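Cyanuric acid amidohydrolase (Azorhizobium caulinodans, PDB 4NQ3) hydrolytically opens the s-triazine ring of cyanuric acid, yielding carboxybiuret, which spontaneously decarboxylates to biuret, a step in the breakdown of herbicides such as atrazine. Local coordinates at residues Glu73-Val77 against His234-Val238; Leu249-His253 against Ala268-Leu272. Numbering follows the deposited sequence.

Contact 1. Residues Glu73-Val77 against His234-Val238; sequences EVCLV and HEIVV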
loop_
_atom_site.group_PDB
_atom_site.type_symbol
_atom_site.label_atom_id
_atom_site.label_comp_id
_atom_site.label_asym_id
_atom_site.label_seq_id
_atom_site.Cartn_x
_atom_site.Cartn_y
_atom_site.Cartn_z
ATOM N N GLU A 73 33.866 12.430 1.926
ATOM C CA GLU A 73 33.592 13.859 1.827
ATOM C C GLU A 73 32.623 14.154 0.698
ATOM O O GLU A 73 32.185 15.284 0.542
ATOM C CB GLU A 73 34.893 14.626 1.627
ATOM C CG GLU A 73 35.741 14.679 2.886
ATOM C CD GLU A 73 37.245 14.772 2.593
ATOM O OE1 GLU A 73 37.628 15.302 1.520
ATOM O OE2 GLU A 73 38.045 14.263 3.420
ATOM N N VAL A 74 32.264 13.138 -0.079
ATOM C CA VAL A 74 31.274 13.324 -1.138
ATOM C C VAL A 74 29.882 13.336 -0.529
ATOM O O VAL A 74 29.558 12.483 0.297
ATOM C CB VAL A 74 31.357 12.213 -2.221
ATOM C CG1 VAL A 74 30.276 12.395 -3.284
ATOM C CG2 VAL A 74 32.717 12.198 -2.839
ATOM N N CYS A 75 29.063 14.308 -0.911
ATOM C CA CYS A 75 27.699 14.357 -0.407
ATOM C C CYS A 75 26.821 13.413 -1.176
ATOM O O CYS A 75 26.692 13.535 -2.404
ATOM C CB CYS A 75 27.138 15.765 -0.493
ATOM S SG CYS A 75 27.795 16.815 0.844
ATOM N N LEU A 76 26.227 12.464 -0.457
ATOM C CA LEU A 76 25.321 11.503 -1.066
ATOM C C LEU A 76 23.887 11.804 -0.612
ATOM O O LEU A 76 23.514 11.542 0.534
ATOM C CB LEU A 76 25.741 10.081 -0.703
ATOM C CG LEU A 76 27.106 9.614 -1.236
ATOM C CD1 LEU A 76 27.407 8.158 -0.874
ATOM C CD2 LEU A 76 27.217 9.786 -2.763
ATOM N N VAL A 77 23.108 12.395 -1.513
ATOM C CA VAL A 77 21.685 12.639 -1.298
ATOM C C VAL A 77 20.839 11.640 -2.084
ATOM O O VAL A 77 20.642 11.799 -3.290
ATOM C CB VAL A 77 21.257 14.070 -1.722
ATOM C CG1 VAL A 77 19.820 14.302 -1.365
ATOM C CG2 VAL A 77 22.160 15.113 -1.126
ATOM N N HIS A 234 23.585 15.510 8.480
ATOM C CA HIS A 234 23.076 16.169 7.272
ATOM C C HIS A 234 24.106 16.215 6.143
ATOM O O HIS A 234 25.312 16.284 6.400
ATOM C CB HIS A 234 22.634 17.612 7.571
ATOM C CG HIS A 234 21.667 17.745 8.706
ATOM N ND1 HIS A 234 22.066 17.757 10.023
ATOM C CD2 HIS A 234 20.319 17.872 8.721
ATOM C CE1 HIS A 234 21.005 17.886 10.802
ATOM N NE2 HIS A 234 19.930 17.959 10.038
ATOM N N GLU A 235 23.630 16.183 4.896
ATOM C CA GLU A 235 24.471 16.526 3.740
ATOM C C GLU A 235 23.916 17.796 3.127
ATOM O O GLU A 235 22.718 17.895 2.894
ATOM C CB GLU A 235 24.496 15.420 2.710
ATOM C CG GLU A 235 24.709 14.057 3.336
ATOM C CD GLU A 235 26.159 13.603 3.278
ATOM O OE1 GLU A 235 26.445 12.649 2.508
ATOM O OE2 GLU A 235 27.001 14.181 4.017
ATOM N N ILE A 236 24.777 18.771 2.878
ATOM C CA ILE A 236 24.347 20.018 2.276
ATOM C C ILE A 236 25.031 20.240 0.921
ATOM O O ILE A 236 26.258 20.094 0.790
ATOM C CB ILE A 236 24.642 21.203 3.190
ATOM C CG1 ILE A 236 23.686 21.197 4.380
ATOM C CG2 ILE A 236 24.490 22.510 2.438
ATOM C CD1 ILE A 236 24.068 20.224 5.442
ATOM N N VAL A 237 24.240 20.602 -0.084
ATOM C CA VAL A 237 24.793 20.956 -1.380
ATOM C C VAL A 237 24.160 22.247 -1.841
ATOM O O VAL A 237 22.946 22.297 -2.017
ATOM C CB VAL A 237 24.528 19.864 -2.422
ATOM C CG1 VAL A 237 25.104 20.269 -3.744
ATOM C CG2 VAL A 237 25.151 18.575 -1.965
ATOM N N VAL A 238 24.977 23.282 -2.034
ATOM C CA VAL A 238 24.510 24.590 -2.504
ATOM C C VAL A 238 24.800 24.769 -3.996
ATOM O O VAL A 238 25.937 24.636 -4.425
ATOM C CB VAL A 238 25.187 25.741 -1.726
ATOM C CG1 VAL A 238 24.907 27.067 -2.367
ATOM C CG2 VAL A 238 24.770 25.748 -0.284
#
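Two sheets from different repeating units of the threefold cyclic amide hydrolase fold meet here almost at right angles. Strand 75-77 belongs to repeat A and strand 235-238 to repeat B; their axes cross at -96° and come within 6.9 Å, which is sheet-on-sheet packing and not strand pairing. Glu235 and Cys75 supply most of the buried surface, followed by Val237. All three point their CA-to-CB bonds toward the other segment, whereas that of Ile236 points away and its side chain touches helix 125-141. Cys75 and Val77 form backbone hydrogen bonds with strand 34-41, and in this chain 75-80 is an outermost strand of its sheet. Glu235 reaches across to that strand's backbone: Leu76 N donates to Glu235 OE1 at 3.0 Å with an N-H...O angle of 166°, close to linear. Glu235 OE2 makes a weak hydrogen bond with His113 ND1, and the Glu235 side chain lies about 4 Å, between nearest atoms, from that of the catalytic Lys156, with which Glu235 also shares a backbone hydrogen bond. The carboxylate therefore lies both at the A-B interface and near the active-site lysine. Beside this polar link, Cys75 CB makes an apolar contact with Val237 CG2 at 3.7 Å, while Cys75 SG sits 4.0 Å from Glu235 CB and approaches the backbone carbonyl oxygen Ile236 O to 3.6 Å.

Contact 2. Residues Leu249-His253 against Ala268-Leu272; sequences LAIAH and ALSAL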
loop_
_atom_site.group_PDB
_atom_site.type_symbol
_atom_site.label_atom_id
_atom_site.label_comp_id
_atom_site.label_asym_id
_atom_site.label_seq_id
_atom_site.Cartn_x
_atom_site.Cartn_y
_atom_site.Cartn_z
ATOM N N LEU A 249 27.235 25.551 -18.153
ATOM C CA LEU A 249 26.037 25.317 -17.367
ATOM C C LEU A 249 25.659 26.507 -16.488
ATOM O O LEU A 249 26.501 27.056 -15.773
ATOM C CB LEU A 249 26.223 24.057 -16.515
ATOM C CG LEU A 249 26.267 22.700 -17.235
ATOM C CD1 LEU A 249 26.452 21.586 -16.252
ATOM C CD2 LEU A 249 24.967 22.490 -18.000
ATOM N N ALA A 250 24.389 26.908 -16.561
ATOM C CA ALA A 250 23.808 27.867 -15.613
ATOM C C ALA A 250 22.625 27.239 -14.876
ATOM O O ALA A 250 22.124 26.171 -15.263
ATOM C CB ALA A 250 23.367 29.115 -16.309
ATOM N N ILE A 251 22.165 27.904 -13.823
ATOM C CA ILE A 251 21.021 27.394 -13.085
ATOM C C ILE A 251 20.052 28.532 -12.892
ATOM O O ILE A 251 20.464 29.670 -12.686
ATOM C CB ILE A 251 21.437 26.785 -11.716
ATOM C CG1 ILE A 251 20.253 26.109 -11.026
ATOM C CG2 ILE A 251 22.083 27.839 -10.810
ATOM C CD1 ILE A 251 20.636 25.326 -9.776
ATOM N N ALA A 252 18.766 28.230 -13.015
ATOM C CA ALA A 252 17.705 29.188 -12.746
ATOM C C ALA A 252 16.712 28.477 -11.847
ATOM O O ALA A 252 16.721 27.246 -11.788
ATOM C CB ALA A 252 17.057 29.651 -14.031
ATOM N N HIS A 253 15.875 29.227 -11.133
ATOM C CA HIS A 253 14.898 28.613 -10.228
ATOM C C HIS A 253 13.658 29.467 -10.093
ATOM O O HIS A 253 13.678 30.655 -10.409
ATOM C CB HIS A 253 15.480 28.403 -8.830
ATOM C CG HIS A 253 15.364 29.614 -7.960
ATOM N ND1 HIS A 253 16.242 30.676 -8.040
ATOM C CD2 HIS A 253 14.453 29.946 -7.011
ATOM C CE1 HIS A 253 15.886 31.605 -7.167
ATOM N NE2 HIS A 253 14.803 31.187 -6.531
ATOM N N ALA A 268 12.004 29.690 -16.012
ATOM C CA ALA A 268 13.376 29.310 -15.716
ATOM C C ALA A 268 14.136 28.994 -17.010
ATOM O O ALA A 268 15.248 29.472 -17.213
ATOM C CB ALA A 268 13.405 28.127 -14.766
ATOM N N LEU A 269 13.523 28.212 -17.894
ATOM C CA LEU A 269 14.130 27.885 -19.182
ATOM C C LEU A 269 14.397 29.150 -20.027
ATOM O O LEU A 269 15.399 29.222 -20.743
ATOM C CB LEU A 269 13.246 26.894 -19.933
ATOM C CG LEU A 269 13.200 25.482 -19.339
ATOM C CD1 LEU A 269 12.055 24.680 -19.908
ATOM C CD2 LEU A 269 14.514 24.750 -19.611
ATOM N N SER A 270 13.507 30.140 -19.959
ATOM C CA SER A 270 13.757 31.417 -20.634
ATOM C C SER A 270 14.990 32.129 -20.098
ATOM O O SER A 270 15.846 32.573 -20.864
ATOM C CB SER A 270 12.566 32.342 -20.504
ATOM O OG SER A 270 11.680 32.133 -21.577
ATOM N N ALA A 271 15.073 32.244 -18.778
ATOM C CA ALA A 271 16.206 32.892 -18.132
ATOM C C ALA A 271 17.530 32.271 -18.565
ATOM O O ALA A 271 18.522 32.973 -18.779
ATOM C CB ALA A 271 16.052 32.815 -16.631
ATOM N N LEU A 272 17.520 30.945 -18.694
ATOM C CA LEU A 272 18.687 30.152 -19.085
ATOM C C LEU A 272 18.978 30.139 -20.599
ATOM O O LEU A 272 20.022 29.609 -21.028
ATOM C CB LEU A 272 18.496 28.719 -18.611
ATOM C CG LEU A 272 18.565 28.449 -17.115
ATOM C CD1 LEU A 272 18.039 27.047 -16.834
ATOM C CD2 LEU A 272 19.997 28.589 -16.628
#
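The extended backbone of 249-253 passes over the C-terminal part of helix 263-271, with Ala252 and Ala268 forming the nearest CA pair at 5.3 Å. That short separation is possible because both residues carry only a methyl group. On the helical side, Leu272 N bonds to Ala268 O at 3.1 Å, the i+4 to i bond of a helical turn; the same periodicity puts Ala268, Ala271 and Leu272 on one face, all with CA-to-CB directed toward the strand. Ala250 and Ala252 direct theirs toward the helix; between them the CA-to-CB bond of Ile251 points away, and its side chain touches Leu239 and Met241 of strand 235-242. Leu272 and Ala252 have the most surface covered. Ala252 CB rests on the helix backbone, 3.7 Å from Ala268 O, and is 4.0 Å from Ala268 CB, 4.2 Å from Ala271 CB and 3.6 Å from Leu272 CG. Leu272 then extends along the strand, placing CD2 3.4 Å from Ala250 CB and 3.6 Å from Ile251 N. This is a helix packed on its own sheet within repeat C, since Ala250 and Ala252 bond through their backbones to Ala351 and Val349 of strand 345-352, and Val349 also receives Ala268, Leu269 and Leu272. The side-chain pairs are apolar and no polar link ties the segments, consistent with van der Waals and hydrophobic packing in which small methyls let helix and sheet come near.

The two contacts come in series along the chain: strand 235-242, which carries the second half of contact 1, is followed directly by strand 249-256, which starts contact 2. The centres of the two contacts lie about 23 Å apart and their nearest atoms about 7 Å, so they do not touch. Contact 1 joins the sheets of repeats A and B, its centre about 10 Å from the chain centre; contact 2 lies within repeat C, about 18 Å out. Leu249 forms a backbone hydrogen bond with Leu107 of strand 106-113, and Ala250 and Ile251 touch strand 235-242, bringing repeat C against repeat B. Together the pair illustrates two levels of the threefold architecture: repeats packed against one another, and a helix covering its sheet.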